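Local atomic coordinates of inner kinetochore subunit cnp3 (Schizosaccharomyces pombe, PDB entry 6O2D), a protein that is a component of the inner kinetochore, which assembles on centromeric DNA and serves as a platform for outer kinetochore assembly in chromosome segregation. Residues 71-76 against 131-136. Numbering follows the deposited sequence.
Sequences VEMPAG and EAVRLY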
loop_
_atom_site.group_PDB
_atom_site.type_symbol
_atom_site.label_atom_id
_atom_site.label_comp_id
_atom_site.label_asym_id
_atom_site.label_seq_id
_atom_site.Cartn_x
_atom_site.Cartn_y
_atom_site.Cartn_z
ATOM N N VAL B 71 -1.427 -7.623 8.975
ATOM C CA VAL B 71 -0.884 -7.983 10.277
ATOM C C VAL B 71 -1.916 -7.581 11.321
ATOM O O VAL B 71 -2.526 -6.510 11.212
ATOM C CB VAL B 71 0.477 -7.288 10.556
ATOM C CG1 VAL B 71 0.862 -7.377 12.037
ATOM C CG2 VAL B 71 1.573 -7.856 9.674
ATOM N N GLU B 72 -2.114 -8.453 12.322
ATOM C CA GLU B 72 -2.927 -8.181 13.505
ATOM C C GLU B 72 -2.069 -8.318 14.754
ATOM O O GLU B 72 -1.199 -9.187 14.817
ATOM C CB GLU B 72 -4.114 -9.139 13.661
ATOM C CG GLU B 72 -4.948 -8.802 14.878
ATOM C CD GLU B 72 -6.006 -9.795 15.146
ATOM O OE1 GLU B 72 -6.696 -10.168 14.175
ATOM O OE2 GLU B 72 -6.120 -10.224 16.312
HETATM N N MSE B 73 -2.331 -7.484 15.756
HETATM C CA MSE B 73 -1.590 -7.568 17.007
HETATM C C MSE B 73 -2.540 -7.673 18.190
HETATM O O MSE B 73 -3.374 -6.792 18.414
HETATM C CB MSE B 73 -0.698 -6.345 17.132
HETATM C CG MSE B 73 0.435 -6.443 16.152
HETATM SE SE MSE B 73 1.759 -5.084 16.391
HETATM C CE MSE B 73 0.816 -3.564 15.634
ATOM N N PRO B 74 -2.426 -8.761 18.943
ATOM C CA PRO B 74 -3.273 -8.936 20.127
ATOM C C PRO B 74 -2.998 -7.859 21.166
ATOM O O PRO B 74 -2.084 -7.042 21.049
ATOM C CB PRO B 74 -2.888 -10.330 20.639
ATOM C CG PRO B 74 -2.164 -10.989 19.489
ATOM C CD PRO B 74 -1.511 -9.894 18.727
ATOM N N ALA B 75 -3.834 -7.854 22.197
ATOM C CA ALA B 75 -3.687 -6.894 23.279
ATOM C C ALA B 75 -2.371 -7.113 24.009
ATOM O O ALA B 75 -1.994 -8.247 24.316
ATOM C CB ALA B 75 -4.853 -7.023 24.259
ATOM N N GLY B 76 -1.665 -6.019 24.281
ATOM C CA GLY B 76 -0.392 -6.144 24.959
ATOM C C GLY B 76 0.740 -6.663 24.108
ATOM O O GLY B 76 1.728 -7.157 24.655
ATOM N N GLU B 131 -8.411 -3.776 22.350
ATOM C CA GLU B 131 -8.832 -4.459 21.140
ATOM C C GLU B 131 -7.583 -4.815 20.348
ATOM O O GLU B 131 -6.583 -4.091 20.385
ATOM C CB GLU B 131 -9.758 -3.574 20.309
ATOM C CG GLU B 131 -9.279 -2.139 20.198
ATOM C CD GLU B 131 -10.213 -1.256 19.400
ATOM O OE1 GLU B 131 -11.051 -1.799 18.652
ATOM O OE2 GLU B 131 -10.111 -0.016 19.534
ATOM N N ALA B 132 -7.650 -5.923 19.617
ATOM C CA ALA B 132 -6.552 -6.270 18.721
ATOM C C ALA B 132 -6.429 -5.243 17.603
ATOM O O ALA B 132 -7.424 -4.701 17.119
ATOM C CB ALA B 132 -6.737 -7.671 18.129
ATOM N N VAL B 133 -5.199 -4.969 17.193
ATOM C CA VAL B 133 -4.941 -4.025 16.114
ATOM C C VAL B 133 -4.761 -4.838 14.849
ATOM O O VAL B 133 -4.197 -5.936 14.886
ATOM C CB VAL B 133 -3.698 -3.161 16.393
ATOM C CG1 VAL B 133 -3.319 -2.359 15.139
ATOM C CG2 VAL B 133 -3.945 -2.257 17.597
ATOM N N ARG B 134 -5.248 -4.312 13.732
ATOM C CA ARG B 134 -5.203 -5.011 12.464
ATOM C C ARG B 134 -4.650 -3.969 11.494
ATOM O O ARG B 134 -5.138 -2.825 11.462
ATOM C CB ARG B 134 -6.598 -5.518 12.049
ATOM C CG ARG B 134 -6.738 -5.824 10.562
ATOM C CD ARG B 134 -8.185 -6.059 10.065
ATOM N NE ARG B 134 -9.075 -6.898 10.885
ATOM C CZ ARG B 134 -8.922 -8.201 11.102
ATOM N NH1 ARG B 134 -7.861 -8.844 10.632
ATOM N NH2 ARG B 134 -9.806 -8.847 11.851
ATOM N N LEU B 135 -3.604 -4.335 10.731
ATOM C CA LEU B 135 -2.963 -3.393 9.817
ATOM C C LEU B 135 -2.893 -3.947 8.408
ATOM O O LEU B 135 -2.649 -5.137 8.208
ATOM C CB LEU B 135 -1.542 -3.044 10.254
ATOM C CG LEU B 135 -1.206 -2.662 11.685
ATOM C CD1 LEU B 135 0.253 -3.035 11.993
ATOM C CD2 LEU B 135 -1.465 -1.183 11.878
ATOM N N TYR B 136 -3.022 -3.045 7.442
ATOM C CA TYR B 136 -2.709 -3.325 6.048
ATOM C C TYR B 136 -1.305 -2.812 5.746
ATOM O O TYR B 136 -1.042 -1.613 5.889
ATOM C CB TYR B 136 -3.737 -2.662 5.129
ATOM C CG TYR B 136 -3.379 -2.756 3.673
ATOM C CD1 TYR B 136 -3.376 -3.983 3.026
ATOM C CD2 TYR B 136 -3.035 -1.628 2.944
ATOM C CE1 TYR B 136 -3.056 -4.086 1.698
ATOM C CE2 TYR B 136 -2.708 -1.726 1.602
ATOM C CZ TYR B 136 -2.720 -2.957 0.991
ATOM O OH TYR B 136 -2.392 -3.076 -0.335
#
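Strands 66-73 and 133-140 run antiparallel, the N-to-C directions of 71-73 and 133-136 lying 161° apart. Two hydrogen-bonded pairs, Val71 with Leu135 and Met73 with Val133, flank the non-hydrogen-bonded pair Glu72-Arg134, where the CA atoms approach to 4.0 Å and each CA-H faces a carbonyl oxygen of the other strand. The four cross-strand bonds use the N-H and C=O of Val71, Met73, Val133 and Leu135; Glu72 and Arg134 turn their backbone groups to the outer neighbours, Lys55 on one flank, Leu94 and Gln95 on the other.

On the face of Val71, Met73, Val133 and Leu135, Met73, here selenomethionine, is the main bump. Its CG lies anti to the carbonyl carbon, and a bend at chi3 (-75°) swings CE obliquely over the neighbouring strand into the hollow between Leu135 and Val133. Met73 CE meets Leu135 CD1 at 3.7 Å. More loosely, Met73 CE lies 4.3 Å from Val133 CG1. A long, flexible chain suits this diagonal reach, while branched Val133 and Leu135 wall the hollow.

On the other face Glu72 and Arg134 carry charges, and Tyr136 reaches the second subunit. Glu72, extended with CG anti to the backbone N, lies across the methyl of Ala132, whose CB is 3.2 Å from Glu72 OE2; so small a side chain leaves the carboxylate room. OE2 forms a salt bridge with Lys55, whereas Glu72 OE1 and Arg134 NH1, 4.0 Å apart, make a long salt bridge: planes 89° apart, OE1 well out of the guanidinium plane, no N-H pointing at it. An alanine at Glu72 would probably leave the charges of Lys55 and Arg134 less well balanced and uncover the Ala132 methyl.

The apolar side packs on the facing sheet, Met73 and Val133 on Ile98 and Met73 on Ile125, as in the two-sheet beta barrel of the cupin fold, here the CENP-C cupin domain.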